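Long-range contacts in Sec-alkylsulfatase (Pseudomonas sp., PDB 4AXH), which hydrolyses (R)-secondary-alkyl sulfates to (S)-secondary alcohols and sulfate at a zinc-dependent active site, with strict inversion of configuration: residues Gly209-Ala214 against Val262-Leu267; Glu119-Leu124 against Thr348-Gln353; Thr155-Leu160 against Arg189-Glu194; His530-Tyr535 against Lys655-Glu660. One frame throughout, in Å; residues are numbered along the deposited sequence.

The four contacts differ in depth. Interaction 2 is buried and joins the two sheets of the metallo-beta-lactamase region through valine, isoleucine and methionine. Interaction 3 is partly buried and packs helix 153-164 against segment 189-194 around Ile191. Interactions 1 and 4 lie at the surface. Interaction 1 sets a proline against a phenylalanine and a methionine; interaction 4 joins two irregular segments through a valine and a long lysine. Interactions 1 and 3 belong to one neighbourhood, because Val262 of the first packs on Ile192 and Arg189 of the second. Interaction 2 stands apart from both. Interactions 1 and 2 both lie on the opposite side of the chain's centre from interaction 4.

Interaction 1: Gly209-Ala214 against Val262-Leu267; sequences GFMEHA and VAPNVL
Pro264 packs against two successive residues of the helix start, Phe210 and Met211. All the contacts across this pair of segments are van der Waals contacts. Pro264 CG lies 3.7 Å from Phe210 CD1 and meets the ring obliquely. The Phe210 side chain leaves the helix toward the proline, with CG anti to the backbone N (chi1 -179°). One face of the same ring carries the methyl of Ala214, one helical turn on. The next ring atom of the proline, Pro264 CD, is 3.9 Å from Met211 CG. Met211 is bent at chi2 and chi3, and its sulfur also comes close to Ala263: Met211 SD is 4.3 Å from Ala263 CB. Leu267 touches backbone instead of side chain, with Leu267 CD2 4.0 Å from Gly209 N. Gly209 is the N-cap of the helix and has positive phi. Its carbonyl accepts the backbone N-H of His213, in the first turn. Strand 266-268 is an outer strand of the sheet within this chain, next to 203-207, where Pro264 also touches Val204 and Ala206. Helix 210-219 thus starts beside the sheet edge, with Phe210 stacked on Tyr177, meeting Phe185, and about 6 Å, side chain to side chain, from the zinc ligand His179.

Interaction 2: Glu119-Leu124 against Thr348-Gln353; sequences EVMPKL and TDVLIQ
Val120 fits between Val350 and Ile352, two residues that project from the same side of strand 350-352. The whole contact is apolar. Val120 CG1 does most of the touching. It lies 3.8 Å from Val350 CG2 and equally far, 3.8 Å, from Ile352 CG2. This methyl is anti to the backbone N (chi1 176°). The second methyl, Val120 CG2, also meets Ile352 CG2. Met121 adds a second apolar contact beside the first. Its chain is extended beyond CG, and its terminal methyl CE reaches Val350 CG1. The two side chains run past each other in opposite directions. Met121 CE also comes to 4.4 Å from Asp349 CB. Val305 of the neighbouring strand 305-307 touches Met121, Leu124 and Val350, and Gln126 lies against Val120 and Ile352. Backbone bonds shape the first segment. Val120 N donates to Leu124 O at 2.8 Å, and a type II turn runs from Met121 to Leu124. Val120 and Met121 both face Leu124, which is a classic beta bulge. The hairpin turn between strands 116-119 and 124-128 thus packs on strand 350-352 of the other sheet, as in the alpha-beta-beta-alpha sandwich of the metallo-beta-lactamase fold.

Interaction 3: Thr155-Leu160 against Arg189-Glu194; sequences TARAAL and RGIIDE
The guanidinium of Arg157 meets Ile191 at its edge. Ile191 CG2 lies near the plane of the group, 3.8 Å from Arg157 NE. Leu160 CD2, from the same helix as the arginine, is also at this edge and in the plane. Gly190 O approaches the group obliquely and is 3.6 Å from Arg157 CD. The arginine chain starts with CG anti to the backbone N (chi1 -168°) and then bends at chi2 and chi3. Its charged end is directed to Asp161, which forms a salt bridge with NH1. The two segments lie in the metallo-beta-lactamase region. Helix 153-164 is the connection between the parallel strands 144-147 and 172-176, a beta-alpha-beta crossover. Segment 189-194 follows the zinc ligands Asp183 and His184, and Ala156 lies about 11 Å from each of them, side chain to side chain. Ile191 CG2 is the hub of the apolar contact. It is 3.6 Å from Leu160 CD2 and 4.1 Å from Ala156 CB, and it also touches the carbonyl of Ala156. The backbones come nearest at Gly190, whose CA is 5.9 Å from Arg157 CA. Leu160 also packs on Met135 of strand 135-138 and Ile172 of strand 172-176.

Interaction 4: His530-Tyr535 against Lys655-Glu660; sequences HGVPTY and KFNIVE
Val532 and Lys655 bring the two irregular segments nearest, with their CA atoms 6.8 Å apart, just after Gly531 has left the end of helix 515-529 with positive phi. The side chains of this pair cross at about a right angle. Val532 CG2 lies 3.8 Å from Lys655 CB, and Val532 CG1 lies 3.6 Å from Lys655 O. From there the lysine continues past Pro533 to Thr534. Its CG sits between the backbone N and the carbonyl carbon (chi1 60°), and the chain bends further on at chi3 and chi4. The amine ends beside the Thr534-Tyr535 backbone and the threonine methyl: Lys655 NZ is 3.5 Å from Thr534 CG2 and 3.4 Å from Thr534 CA. Thr534 OG1 donates within its own segment, to Pro533 O at 2.8 Å, from well above the carbonyl plane. Elsewhere, Tyr535 OH bonds to Thr255, and Arg498 holds Glu660 in a salt bridge. Phe656 and Val659 pack on the second subunit, so the C-terminal tail also belongs to the dimer interface. Lys655 gives the largest single share of the contact, through CB and CD, its carbonyl O and the amine end. The contact is thus one of van der Waals packing, with no directed polar bond between the segments.

Interaction 1: Gly209-Ala214 against Val262-Leu267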
loop_
_atom_site.group_PDB
_atom_site.type_symbol
_atom_site.label_atom_id
_atom_site.label_comp_id
_atom_site.label_asym_id
_atom_site.label_seq_id
_atom_site.Cartn_x
_atom_site.Cartn_y
_atom_site.Cartn_z
ATOM N N GLY A 209 -0.682 10.440 -18.507
ATOM C CA GLY A 209 -1.127 10.824 -17.166
ATOM C C GLY A 209 -0.240 11.748 -16.357
ATOM O O GLY A 209 -0.450 11.892 -15.142
ATOM N N PHE A 210 0.736 12.397 -17.033
ATOM C CA PHE A 210 1.718 13.294 -16.437
ATOM C C PHE A 210 1.124 14.392 -15.568
ATOM O O PHE A 210 1.440 14.454 -14.367
ATOM C CB PHE A 210 2.666 13.865 -17.499
ATOM C CG PHE A 210 3.728 14.796 -16.953
ATOM C CD1 PHE A 210 3.488 16.162 -16.830
ATOM C CD2 PHE A 210 4.984 14.316 -16.605
ATOM C CE1 PHE A 210 4.480 17.026 -16.349
ATOM C CE2 PHE A 210 5.976 15.187 -16.141
ATOM C CZ PHE A 210 5.713 16.533 -16.018
ATOM N N MET A 211 0.289 15.275 -16.174
ATOM C CA MET A 211 -0.328 16.407 -15.477
ATOM C C MET A 211 -1.084 16.011 -14.211
ATOM O O MET A 211 -0.785 16.553 -13.144
ATOM C CB MET A 211 -1.159 17.265 -16.424
ATOM C CG MET A 211 -0.307 18.227 -17.288
ATOM S SD MET A 211 0.816 19.429 -16.450
ATOM C CE MET A 211 -0.311 20.156 -15.205
ATOM N N GLU A 212 -1.949 14.979 -14.303
ATOM C CA GLU A 212 -2.712 14.440 -13.170
ATOM C C GLU A 212 -1.769 14.049 -12.041
ATOM O O GLU A 212 -2.079 14.321 -10.887
ATOM C CB GLU A 212 -3.514 13.186 -13.594
ATOM C CG GLU A 212 -4.410 13.335 -14.811
ATOM C CD GLU A 212 -3.862 12.948 -16.181
ATOM O OE1 GLU A 212 -3.276 13.814 -16.878
ATOM O OE2 GLU A 212 -4.108 11.790 -16.592
ATOM N N HIS A 213 -0.611 13.443 -12.359
ATOM C CA HIS A 213 0.347 12.970 -11.369
ATOM C C HIS A 213 1.339 13.991 -10.877
ATOM O O HIS A 213 1.572 14.053 -9.676
ATOM C CB HIS A 213 1.037 11.685 -11.832
ATOM C CG HIS A 213 0.094 10.541 -11.895
ATOM N ND1 HIS A 213 -0.270 9.984 -13.101
ATOM C CD2 HIS A 213 -0.602 9.943 -10.897
ATOM C CE1 HIS A 213 -1.126 9.026 -12.798
ATOM N NE2 HIS A 213 -1.355 8.967 -11.480
ATOM N N ALA A 214 1.920 14.789 -11.785
ATOM C CA ALA A 214 2.854 15.837 -11.407
ATOM C C ALA A 214 2.222 16.758 -10.314
ATOM O O ALA A 214 2.899 17.132 -9.360
ATOM C CB ALA A 214 3.246 16.638 -12.638
ATOM N N VAL A 262 5.838 23.363 -16.586
ATOM C CA VAL A 262 5.366 23.769 -17.899
ATOM C C VAL A 262 4.684 22.595 -18.594
ATOM O O VAL A 262 5.310 21.565 -18.847
ATOM C CB VAL A 262 6.214 24.729 -18.791
ATOM C CG1 VAL A 262 7.372 25.381 -18.042
ATOM C CG2 VAL A 262 6.633 24.104 -20.112
ATOM N N ALA A 263 3.366 22.718 -18.794
ATOM C CA ALA A 263 2.529 21.695 -19.403
ATOM C C ALA A 263 3.108 21.098 -20.681
ATOM O O ALA A 263 3.601 21.843 -21.534
ATOM C CB ALA A 263 1.151 22.250 -19.669
ATOM N N PRO A 264 3.083 19.751 -20.826
ATOM C CA PRO A 264 3.576 19.132 -22.065
ATOM C C PRO A 264 2.696 19.405 -23.297
ATOM O O PRO A 264 1.520 19.751 -23.202
ATOM C CB PRO A 264 3.603 17.641 -21.732
ATOM C CG PRO A 264 3.368 17.556 -20.255
ATOM C CD PRO A 264 2.561 18.726 -19.902
ATOM N N ASN A 265 3.314 19.254 -24.456
ATOM C CA ASN A 265 2.790 19.451 -25.797
ATOM C C ASN A 265 2.213 18.107 -26.269
ATOM O O ASN A 265 1.015 17.994 -26.504
ATOM C CB ASN A 265 3.987 19.791 -26.679
ATOM C CG ASN A 265 3.772 20.836 -27.691
ATOM O OD1 ASN A 265 4.210 21.964 -27.512
ATOM N ND2 ASN A 265 3.205 20.453 -28.832
ATOM N N VAL A 266 3.087 17.087 -26.406
ATOM C CA VAL A 266 2.774 15.747 -26.900
ATOM C C VAL A 266 2.904 14.636 -25.847
ATOM O O VAL A 266 3.983 14.426 -25.272
ATOM C CB VAL A 266 3.432 15.449 -28.290
ATOM C CG1 VAL A 266 4.671 16.306 -28.561
ATOM C CG2 VAL A 266 3.703 13.966 -28.523
ATOM N N LEU A 267 1.794 13.920 -25.623
ATOM C CA LEU A 267 1.667 12.821 -24.666
ATOM C C LEU A 267 1.870 11.440 -25.275
ATOM O O LEU A 267 1.228 11.117 -26.270
ATOM C CB LEU A 267 0.283 12.882 -24.010
ATOM C CG LEU A 267 0.200 13.687 -22.715
ATOM C CD1 LEU A 267 -1.134 14.331 -22.565
ATOM C CD2 LEU A 267 0.483 12.802 -21.511
#

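Interaction 2: Glu119-Leu124 against Thr348-Gln353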
loop_
_atom_site.group_PDB
_atom_site.type_symbol
_atom_site.label_atom_id
_atom_site.label_comp_id
_atom_site.label_asym_id
_atom_site.label_seq_id
_atom_site.Cartn_x
_atom_site.Cartn_y
_atom_site.Cartn_z
ATOM N N GLU A 119 30.641 14.265 -22.353
ATOM C CA GLU A 119 30.244 13.700 -23.649
ATOM C C GLU A 119 29.988 12.202 -23.462
ATOM O O GLU A 119 30.762 11.538 -22.796
ATOM C CB GLU A 119 31.335 13.924 -24.702
ATOM C CG GLU A 119 30.924 13.647 -26.141
ATOM C CD GLU A 119 31.987 13.993 -27.169
ATOM O OE1 GLU A 119 33.167 13.615 -26.978
ATOM O OE2 GLU A 119 31.632 14.633 -28.185
ATOM N N VAL A 120 28.889 11.693 -24.004
ATOM C CA VAL A 120 28.558 10.274 -23.967
ATOM C C VAL A 120 28.993 9.720 -25.322
ATOM O O VAL A 120 29.670 8.700 -25.408
ATOM C CB VAL A 120 27.055 10.011 -23.693
ATOM C CG1 VAL A 120 26.721 8.512 -23.757
ATOM C CG2 VAL A 120 26.616 10.615 -22.359
ATOM N N MET A 121 28.628 10.433 -26.367
ATOM C CA MET A 121 28.906 10.181 -27.781
ATOM C C MET A 121 28.909 11.563 -28.473
ATOM O O MET A 121 28.295 12.484 -27.932
ATOM C CB MET A 121 27.762 9.351 -28.384
ATOM C CG MET A 121 27.755 7.967 -27.910
ATOM S SD MET A 121 26.763 6.955 -28.947
ATOM C CE MET A 121 27.250 5.369 -28.295
ATOM N N PRO A 122 29.528 11.754 -29.664
ATOM C CA PRO A 122 29.430 13.078 -30.317
ATOM C C PRO A 122 27.955 13.396 -30.566
ATOM O O PRO A 122 27.200 12.453 -30.871
ATOM C CB PRO A 122 30.225 12.899 -31.613
ATOM C CG PRO A 122 31.095 11.683 -31.369
ATOM C CD PRO A 122 30.287 10.795 -30.502
ATOM N N LYS A 123 27.526 14.699 -30.319
ATOM C CA LYS A 123 26.136 15.199 -30.422
ATOM C C LYS A 123 25.273 14.762 -29.196
ATOM O O LYS A 123 24.060 14.986 -29.203
ATOM C CB LYS A 123 25.430 14.729 -31.726
ATOM C CG LYS A 123 25.880 15.367 -33.033
ATOM C CD LYS A 123 25.026 14.809 -34.207
ATOM C CE LYS A 123 25.124 15.641 -35.472
ATOM N NZ LYS A 123 23.986 15.421 -36.407
ATOM N N LEU A 124 25.883 14.132 -28.166
ATOM C CA LEU A 124 25.182 13.607 -26.986
ATOM C C LEU A 124 25.962 13.856 -25.699
ATOM O O LEU A 124 27.003 13.236 -25.457
ATOM C CB LEU A 124 24.888 12.118 -27.172
ATOM C CG LEU A 124 23.883 11.500 -26.227
ATOM C CD1 LEU A 124 22.479 11.952 -26.573
ATOM C CD2 LEU A 124 23.960 9.974 -26.260
ATOM N N THR A 348 22.048 -1.731 -27.690
ATOM C CA THR A 348 22.574 -0.656 -26.851
ATOM C C THR A 348 24.011 -0.795 -26.466
ATOM O O THR A 348 24.415 -1.856 -25.997
ATOM C CB THR A 348 21.602 -0.246 -25.730
ATOM O OG1 THR A 348 22.199 0.804 -24.972
ATOM C CG2 THR A 348 21.258 -1.369 -24.809
ATOM N N ASP A 349 24.799 0.278 -26.696
ATOM C CA ASP A 349 26.240 0.325 -26.413
ATOM C C ASP A 349 26.530 0.996 -25.084
ATOM O O ASP A 349 27.479 0.641 -24.407
ATOM C CB ASP A 349 27.006 1.039 -27.549
ATOM C CG ASP A 349 27.054 0.302 -28.888
ATOM O OD1 ASP A 349 26.676 -0.909 -28.930
ATOM O OD2 ASP A 349 27.470 0.928 -29.898
ATOM N N VAL A 350 25.746 2.003 -24.731
ATOM C CA VAL A 350 25.914 2.731 -23.481
ATOM C C VAL A 350 24.576 3.081 -22.937
ATOM O O VAL A 350 23.756 3.625 -23.654
ATOM C CB VAL A 350 26.880 3.944 -23.565
ATOM C CG1 VAL A 350 26.808 4.632 -24.917
ATOM C CG2 VAL A 350 26.666 4.926 -22.408
ATOM N N LEU A 351 24.340 2.724 -21.681
ATOM C CA LEU A 351 23.110 3.035 -20.968
ATOM C C LEU A 351 23.314 4.361 -20.217
ATOM O O LEU A 351 24.331 4.533 -19.552
ATOM C CB LEU A 351 22.769 1.901 -19.993
ATOM C CG LEU A 351 21.543 2.082 -19.117
ATOM C CD1 LEU A 351 20.834 0.799 -18.953
ATOM C CD2 LEU A 351 21.923 2.565 -17.741
ATOM N N ILE A 352 22.361 5.295 -20.341
ATOM C CA ILE A 352 22.409 6.564 -19.591
ATOM C C ILE A 352 21.199 6.704 -18.653
ATOM O O ILE A 352 20.193 6.017 -18.819
ATOM C CB ILE A 352 22.713 7.836 -20.425
ATOM C CG1 ILE A 352 21.575 8.159 -21.401
ATOM C CG2 ILE A 352 24.108 7.733 -21.117
ATOM C CD1 ILE A 352 21.550 9.547 -21.872
ATOM N N GLN A 353 21.322 7.536 -17.635
ATOM C CA GLN A 353 20.244 7.706 -16.660
ATOM C C GLN A 353 20.036 9.163 -16.281
ATOM O O GLN A 353 20.829 10.021 -16.681
ATOM C CB GLN A 353 20.559 6.888 -15.402
ATOM C CG GLN A 353 20.521 5.397 -15.592
ATOM C CD GLN A 353 21.646 4.771 -14.873
ATOM O OE1 GLN A 353 22.704 5.363 -14.688
ATOM N NE2 GLN A 353 21.432 3.548 -14.474
#

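Interaction 3: Thr155-Leu160 against Arg189-Glu194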
loop_
_atom_site.group_PDB
_atom_site.type_symbol
_atom_site.label_atom_id
_atom_site.label_comp_id
_atom_site.label_asym_id
_atom_site.label_seq_id
_atom_site.Cartn_x
_atom_site.Cartn_y
_atom_site.Cartn_z
ATOM N N THR A 155 19.115 25.784 -11.353
ATOM C CA THR A 155 19.968 24.662 -11.738
ATOM C C THR A 155 19.859 24.352 -13.230
ATOM O O THR A 155 20.892 24.193 -13.899
ATOM C CB THR A 155 19.934 23.496 -10.724
ATOM O OG1 THR A 155 18.613 22.987 -10.600
ATOM C CG2 THR A 155 20.468 23.892 -9.348
ATOM N N ALA A 156 18.630 24.374 -13.776
ATOM C CA ALA A 156 18.375 24.202 -15.215
ATOM C C ALA A 156 19.183 25.208 -16.027
ATOM O O ALA A 156 19.861 24.839 -16.987
ATOM C CB ALA A 156 16.903 24.395 -15.498
ATOM N N ARG A 157 19.154 26.470 -15.593
ATOM C CA ARG A 157 19.892 27.575 -16.206
ATOM C C ARG A 157 21.396 27.369 -16.110
ATOM O O ARG A 157 22.090 27.526 -17.110
ATOM C CB ARG A 157 19.470 28.931 -15.572
ATOM C CG ARG A 157 19.946 30.164 -16.307
ATOM C CD ARG A 157 19.152 30.471 -17.564
ATOM N NE ARG A 157 19.598 29.699 -18.733
ATOM C CZ ARG A 157 20.650 30.016 -19.471
ATOM N NH1 ARG A 157 21.382 31.087 -19.169
ATOM N NH2 ARG A 157 21.002 29.251 -20.500
ATOM N N ALA A 158 21.898 27.004 -14.928
ATOM C CA ALA A 158 23.321 26.757 -14.731
ATOM C C ALA A 158 23.840 25.589 -15.581
ATOM O O ALA A 158 24.912 25.706 -16.162
ATOM C CB ALA A 158 23.619 26.546 -13.254
ATOM N N ALA A 159 23.084 24.477 -15.660
ATOM C CA ALA A 159 23.436 23.296 -16.466
ATOM C C ALA A 159 23.616 23.672 -17.954
ATOM O O ALA A 159 24.651 23.370 -18.578
ATOM C CB ALA A 159 22.343 22.258 -16.338
ATOM N N LEU A 160 22.601 24.381 -18.496
ATOM C CA LEU A 160 22.574 24.915 -19.850
ATOM C C LEU A 160 23.693 25.968 -20.076
ATOM O O LEU A 160 24.257 26.021 -21.168
ATOM C CB LEU A 160 21.200 25.520 -20.072
ATOM C CG LEU A 160 20.549 25.264 -21.401
ATOM C CD1 LEU A 160 19.939 23.896 -21.465
ATOM C CD2 LEU A 160 19.476 26.307 -21.657
ATOM N N ARG A 189 10.615 26.162 -16.721
ATOM C CA ARG A 189 10.430 27.628 -16.888
ATOM C C ARG A 189 11.685 28.487 -16.785
ATOM O O ARG A 189 11.653 29.663 -17.137
ATOM C CB ARG A 189 9.300 28.194 -16.000
ATOM C CG ARG A 189 8.205 28.934 -16.788
ATOM C CD ARG A 189 7.104 29.458 -15.889
ATOM N NE ARG A 189 6.103 28.446 -15.533
ATOM C CZ ARG A 189 5.846 27.985 -14.296
ATOM N NH1 ARG A 189 6.525 28.449 -13.244
ATOM N NH2 ARG A 189 4.889 27.082 -14.102
ATOM N N GLY A 190 12.792 27.896 -16.341
ATOM C CA GLY A 190 14.058 28.616 -16.219
ATOM C C GLY A 190 14.815 28.629 -17.523
ATOM O O GLY A 190 15.699 29.475 -17.726
ATOM N N ILE A 191 14.462 27.715 -18.433
ATOM C CA ILE A 191 15.130 27.610 -19.743
ATOM C C ILE A 191 14.180 27.702 -20.969
ATOM O O ILE A 191 14.643 28.025 -22.072
ATOM C CB ILE A 191 16.103 26.404 -19.808
ATOM C CG1 ILE A 191 15.347 25.076 -19.485
ATOM C CG2 ILE A 191 17.298 26.658 -18.863
ATOM C CD1 ILE A 191 16.047 23.852 -19.703
ATOM N N ILE A 192 12.878 27.414 -20.781
ATOM C CA ILE A 192 11.880 27.524 -21.862
ATOM C C ILE A 192 10.643 28.363 -21.451
ATOM O O ILE A 192 10.386 28.556 -20.261
ATOM C CB ILE A 192 11.468 26.154 -22.542
ATOM C CG1 ILE A 192 10.734 25.241 -21.559
ATOM C CG2 ILE A 192 12.649 25.440 -23.184
ATOM C CD1 ILE A 192 9.406 25.085 -21.803
ATOM N N ASP A 193 9.861 28.814 -22.457
ATOM C CA ASP A 193 8.649 29.596 -22.211
ATOM C C ASP A 193 7.373 28.847 -22.585
ATOM O O ASP A 193 7.340 28.310 -23.681
ATOM C CB ASP A 193 8.744 30.935 -22.939
ATOM C CG ASP A 193 9.962 31.738 -22.541
ATOM O OD1 ASP A 193 10.171 31.940 -21.301
ATOM O OD2 ASP A 193 10.708 32.171 -23.455
ATOM N N GLU A 194 6.327 28.807 -21.693
ATOM C CA GLU A 194 5.090 28.086 -22.019
ATOM C C GLU A 194 4.450 28.640 -23.275
ATOM O O GLU A 194 3.869 27.853 -24.038
ATOM C CB GLU A 194 4.101 27.893 -20.837
ATOM C CG GLU A 194 2.857 27.051 -21.156
ATOM C CD GLU A 194 2.740 25.613 -20.661
ATOM O OE1 GLU A 194 2.600 25.441 -19.427
ATOM O OE2 GLU A 194 2.656 24.679 -21.502
#

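Interaction 4: His530-Tyr535 against Lys655-Glu660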
loop_
_atom_site.group_PDB
_atom_site.type_symbol
_atom_site.label_atom_id
_atom_site.label_comp_id
_atom_site.label_asym_id
_atom_site.label_seq_id
_atom_site.Cartn_x
_atom_site.Cartn_y
_atom_site.Cartn_z
ATOM N N HIS A 530 19.071 19.602 20.043
ATOM C CA HIS A 530 18.613 20.984 19.966
ATOM C C HIS A 530 17.111 21.107 19.718
ATOM O O HIS A 530 16.356 21.321 20.668
ATOM C CB HIS A 530 19.483 21.779 18.968
ATOM C CG HIS A 530 20.953 21.494 19.122
ATOM N ND1 HIS A 530 21.701 22.068 20.142
ATOM C CD2 HIS A 530 21.749 20.642 18.433
ATOM C CE1 HIS A 530 22.927 21.580 20.014
ATOM N NE2 HIS A 530 23.006 20.715 19.004
ATOM N N GLY A 531 16.678 20.914 18.479
ATOM C CA GLY A 531 15.269 21.000 18.114
ATOM C C GLY A 531 15.068 21.485 16.697
ATOM O O GLY A 531 16.026 21.555 15.921
ATOM N N VAL A 532 13.824 21.828 16.361
ATOM C CA VAL A 532 13.437 22.270 15.020
ATOM C C VAL A 532 13.683 23.788 14.749
ATOM O O VAL A 532 13.198 24.613 15.524
ATOM C CB VAL A 532 12.032 21.717 14.613
ATOM C CG1 VAL A 532 10.930 22.111 15.595
ATOM C CG2 VAL A 532 11.650 22.100 13.195
ATOM N N PRO A 533 14.443 24.163 13.673
ATOM C CA PRO A 533 14.710 25.603 13.396
ATOM C C PRO A 533 13.604 26.434 12.698
ATOM O O PRO A 533 12.524 26.568 13.276
ATOM C CB PRO A 533 16.014 25.571 12.593
ATOM C CG PRO A 533 15.978 24.274 11.895
ATOM C CD PRO A 533 15.125 23.304 12.681
ATOM N N THR A 534 13.892 27.058 11.506
ATOM C CA THR A 534 12.975 27.897 10.716
ATOM C C THR A 534 13.490 27.991 9.259
ATOM O O THR A 534 14.530 28.627 9.030
ATOM C CB THR A 534 12.845 29.333 11.348
ATOM O OG1 THR A 534 12.731 29.278 12.772
ATOM C CG2 THR A 534 11.684 30.140 10.763
ATOM N N TYR A 535 12.752 27.386 8.268
ATOM C CA TYR A 535 13.071 27.403 6.798
ATOM C C TYR A 535 12.008 26.733 5.867
ATOM O O TYR A 535 11.163 25.982 6.350
ATOM C CB TYR A 535 14.497 26.846 6.560
ATOM C CG TYR A 535 14.860 26.414 5.154
ATOM C CD1 TYR A 535 15.330 27.333 4.219
ATOM C CD2 TYR A 535 14.811 25.072 4.783
ATOM C CE1 TYR A 535 15.681 26.935 2.928
ATOM C CE2 TYR A 535 15.153 24.664 3.498
ATOM C CZ TYR A 535 15.597 25.597 2.577
ATOM O OH TYR A 535 15.953 25.186 1.320
ATOM N N LYS A 655 6.544 21.873 10.496
ATOM C CA LYS A 655 7.652 21.895 11.450
ATOM C C LYS A 655 7.334 21.254 12.796
ATOM O O LYS A 655 7.808 21.692 13.840
ATOM C CB LYS A 655 8.452 23.224 11.498
ATOM C CG LYS A 655 7.714 24.502 11.869
ATOM C CD LYS A 655 8.730 25.690 11.830
ATOM C CE LYS A 655 8.475 26.667 10.683
ATOM N NZ LYS A 655 9.705 27.343 10.139
ATOM N N PHE A 656 6.572 20.159 12.743
ATOM C CA PHE A 656 6.186 19.372 13.910
ATOM C C PHE A 656 7.328 18.487 14.429
ATOM O O PHE A 656 8.284 18.205 13.689
ATOM C CB PHE A 656 4.962 18.507 13.591
ATOM C CG PHE A 656 5.012 17.709 12.306
ATOM C CD1 PHE A 656 5.684 16.491 12.248
ATOM C CD2 PHE A 656 4.318 18.133 11.181
ATOM C CE1 PHE A 656 5.674 15.722 11.083
ATOM C CE2 PHE A 656 4.317 17.370 10.011
ATOM C CZ PHE A 656 4.986 16.165 9.975
ATOM N N ASN A 657 7.221 18.032 15.700
ATOM C CA ASN A 657 8.234 17.144 16.277
ATOM C C ASN A 657 8.145 15.759 15.649
ATOM O O ASN A 657 7.042 15.263 15.358
ATOM C CB ASN A 657 8.073 17.000 17.790
ATOM C CG ASN A 657 8.367 18.219 18.620
ATOM O OD1 ASN A 657 9.030 19.184 18.193
ATOM N ND2 ASN A 657 7.900 18.161 19.861
ATOM N N ILE A 658 9.307 15.136 15.455
ATOM C CA ILE A 658 9.368 13.794 14.917
ATOM C C ILE A 658 9.915 12.848 15.991
ATOM O O ILE A 658 9.282 11.844 16.300
ATOM C CB ILE A 658 10.084 13.764 13.537
ATOM C CG1 ILE A 658 9.105 14.280 12.441
ATOM C CG2 ILE A 658 10.606 12.351 13.209
ATOM C CD1 ILE A 658 9.712 14.752 11.161
ATOM N N VAL A 659 11.030 13.231 16.616
ATOM C CA VAL A 659 11.732 12.460 17.649
ATOM C C VAL A 659 11.327 12.906 19.105
ATOM O O VAL A 659 12.108 12.663 20.050
ATOM C CB VAL A 659 13.277 12.550 17.405
ATOM C CG1 VAL A 659 13.627 12.255 15.949
ATOM C CG2 VAL A 659 13.807 13.926 17.795
ATOM N N GLU A 660 10.103 13.534 19.280
ATOM C CA GLU A 660 9.682 14.129 20.560
ATOM C C GLU A 660 8.212 14.073 20.948
ATOM O O GLU A 660 7.890 13.621 22.052
ATOM C CB GLU A 660 10.145 15.573 20.581
ATOM C CG GLU A 660 10.700 16.055 21.897
ATOM C CD GLU A 660 11.128 17.510 21.855
ATOM O OE1 GLU A 660 11.950 17.875 20.978
ATOM O OE2 GLU A 660 10.644 18.286 22.711
#